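Local coordinates for protein betainyl-CoA thiolase (PDB 2HLJ) that probably acts on acyl-CoA thioesters as a hotdog-fold enzyme, hydrolysing them or transferring the acyl group, with betainyl-CoA as its likely substrate, at residues L29-Y34 with V76-Q81. Residues are numbered along the deposited sequence; the frame is centred on the assembly and turned at random.
Sequences LLIFSY and VWVQTQ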
loop_
_atom_site.group_PDB
_atom_site.type_symbol
_atom_site.label_atom_id
_atom_site.label_comp_id
_atom_site.label_asym_id
_atom_site.label_seq_id
_atom_site.Cartn_x
_atom_site.Cartn_y
_atom_site.Cartn_z
ATOM N N LEU A 29 4.168 2.510 2.933
ATOM C CA LEU A 29 2.931 2.064 3.594
ATOM C C LEU A 29 3.142 1.520 5.005
ATOM O O LEU A 29 2.297 1.733 5.857
ATOM C CB LEU A 29 2.135 1.075 2.726
ATOM C CG LEU A 29 0.635 0.952 3.009
ATOM C CD1 LEU A 29 -0.170 2.220 2.618
ATOM C CD2 LEU A 29 0.049 -0.265 2.249
ATOM N N LEU A 30 4.268 0.848 5.275
ATOM C CA LEU A 30 4.589 0.443 6.632
ATOM C C LEU A 30 4.728 1.621 7.592
ATOM O O LEU A 30 4.204 1.588 8.727
ATOM C CB LEU A 30 5.866 -0.434 6.679
ATOM C CG LEU A 30 6.166 -0.992 8.061
ATOM C CD1 LEU A 30 5.015 -1.847 8.575
ATOM C CD2 LEU A 30 7.492 -1.776 8.104
ATOM N N ILE A 31 5.454 2.648 7.160
ATOM C CA ILE A 31 5.618 3.879 7.949
ATOM C C ILE A 31 4.256 4.494 8.219
ATOM O O ILE A 31 3.944 4.861 9.343
ATOM C CB ILE A 31 6.519 4.907 7.203
ATOM C CG1 ILE A 31 7.944 4.399 7.092
ATOM C CG2 ILE A 31 6.428 6.291 7.841
ATOM C CD1 ILE A 31 8.717 5.097 6.005
ATOM N N PHE A 32 3.402 4.569 7.205
ATOM C CA PHE A 32 2.033 5.015 7.457
ATOM C C PHE A 32 1.216 4.112 8.417
ATOM O O PHE A 32 0.419 4.625 9.217
ATOM C CB PHE A 32 1.258 5.214 6.138
ATOM C CG PHE A 32 1.787 6.299 5.236
ATOM C CD1 PHE A 32 2.380 7.458 5.723
ATOM C CD2 PHE A 32 1.548 6.215 3.857
ATOM C CE1 PHE A 32 2.795 8.461 4.855
ATOM C CE2 PHE A 32 2.022 7.166 2.997
ATOM C CZ PHE A 32 2.610 8.315 3.484
ATOM N N SER A 33 1.425 2.793 8.377
ATOM C CA SER A 33 0.733 1.839 9.297
ATOM C C SER A 33 1.099 2.118 10.744
ATOM O O SER A 33 0.249 2.090 11.635
ATOM C CB SER A 33 1.098 0.370 8.970
ATOM O OG SER A 33 0.124 -0.576 9.439
ATOM N N TYR A 34 2.379 2.334 10.971
ATOM C CA TYR A 34 2.873 2.694 12.280
ATOM C C TYR A 34 2.278 4.028 12.705
ATOM O O TYR A 34 1.949 4.200 13.850
ATOM C CB TYR A 34 4.377 2.789 12.292
ATOM C CG TYR A 34 5.132 1.484 12.119
ATOM C CD1 TYR A 34 4.590 0.257 12.513
ATOM C CD2 TYR A 34 6.420 1.493 11.619
ATOM C CE1 TYR A 34 5.309 -0.929 12.357
ATOM C CE2 TYR A 34 7.148 0.329 11.488
ATOM C CZ TYR A 34 6.595 -0.880 11.848
ATOM O OH TYR A 34 7.342 -2.038 11.689
ATOM N N VAL A 76 12.344 11.034 8.202
ATOM C CA VAL A 76 11.042 11.345 7.659
ATOM C C VAL A 76 10.025 11.377 8.784
ATOM O O VAL A 76 10.244 10.796 9.843
ATOM C CB VAL A 76 10.597 10.329 6.547
ATOM C CG1 VAL A 76 11.545 10.375 5.330
ATOM C CG2 VAL A 76 10.423 8.881 7.094
ATOM N N TRP A 77 8.910 12.049 8.532
ATOM C CA TRP A 77 7.787 12.060 9.450
ATOM C C TRP A 77 6.474 11.984 8.700
ATOM O O TRP A 77 6.387 12.340 7.513
ATOM C CB TRP A 77 7.796 13.314 10.369
ATOM C CG TRP A 77 7.501 14.618 9.746
ATOM C CD1 TRP A 77 6.256 15.165 9.519
ATOM C CD2 TRP A 77 8.448 15.594 9.309
ATOM N NE1 TRP A 77 6.393 16.408 8.954
ATOM C CE2 TRP A 77 7.724 16.686 8.801
ATOM C CE3 TRP A 77 9.850 15.642 9.272
ATOM C CZ2 TRP A 77 8.348 17.812 8.257
ATOM C CZ3 TRP A 77 10.458 16.768 8.749
ATOM C CH2 TRP A 77 9.706 17.824 8.230
ATOM N N VAL A 78 5.444 11.546 9.427
ATOM C CA VAL A 78 4.097 11.450 8.881
ATOM C C VAL A 78 3.208 12.522 9.435
ATOM O O VAL A 78 3.184 12.734 10.642
ATOM C CB VAL A 78 3.464 10.065 9.214
ATOM C CG1 VAL A 78 2.153 9.888 8.497
ATOM C CG2 VAL A 78 4.422 8.962 8.867
ATOM N N GLN A 79 2.448 13.183 8.550
ATOM C CA GLN A 79 1.348 14.046 8.960
ATOM C C GLN A 79 0.032 13.326 8.700
ATOM O O GLN A 79 -0.105 12.598 7.737
ATOM C CB GLN A 79 1.398 15.400 8.211
ATOM C CG GLN A 79 2.523 16.258 8.792
ATOM C CD GLN A 79 2.821 17.528 8.056
ATOM O OE1 GLN A 79 3.927 18.016 8.169
ATOM N NE2 GLN A 79 1.865 18.067 7.294
ATOM N N THR A 80 -0.928 13.507 9.584
ATOM C CA THR A 80 -2.145 12.703 9.532
ATOM C C THR A 80 -3.347 13.623 9.713
ATOM O O THR A 80 -3.354 14.466 10.609
ATOM C CB THR A 80 -2.156 11.617 10.582
ATOM O OG1 THR A 80 -0.977 10.777 10.478
ATOM C CG2 THR A 80 -3.416 10.783 10.459
ATOM N N GLN A 81 -4.320 13.492 8.826
ATOM C CA GLN A 81 -5.632 14.155 8.971
ATOM C C GLN A 81 -6.764 13.131 8.990
ATOM O O GLN A 81 -6.732 12.097 8.280
ATOM C CB GLN A 81 -5.891 15.101 7.832
ATOM C CG GLN A 81 -4.849 16.150 7.648
ATOM C CD GLN A 81 -5.301 17.245 6.674
ATOM O OE1 GLN A 81 -6.391 17.776 6.799
ATOM N NE2 GLN A 81 -4.436 17.589 5.722
#
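V78 meets the helix segment 29-34 with both of its methyls, a worked example of one strand valine packing against two successive helix residues. CG2 presses on I31, where it lies 3.5 Å from I31 CG2, closer than methyls usually pack, and it also comes within 4.0 Å of F32 CD1. This branch of I31 stands anti to the backbone N; CG1 lies beside that N, and the extended chi2 (160°) carries I31 CD1 to within 4.3 Å of V76 CG2. The aromatic part of the contact belongs to F32, whose ring reaches the strand although its CB does not point there. V78 CG1, which packs on F32 alone, approaches the ring obliquely, 3.7 Å from F32 CD1. No hydrogen bond links the two segments; the association is wholly apolar and buried, with the axes 9.0 Å apart at an angle of 58°. An alanine in place of V78 would remove both methyls and would probably open a gap between I31 and F32, giving the F32 ring more freedom to turn. On the other side of the strand, polarity returns: W77 NE1 donates a nearly straight bond (3.0 Å, 172°) to Q79 OE1, which lies in the plane of the indole. Such packing is characteristic of the hotdog fold, in which helix 25-43 is wrapped by a curved antiparallel sheet. Strand 75-85 sits there between strands 6-11 and 89-98; Y8 of the former touches both I31 and V78, H94 of the latter meets the F32 ring, and S33, one residue on, hydrogen-bonds to D25 of the second subunit.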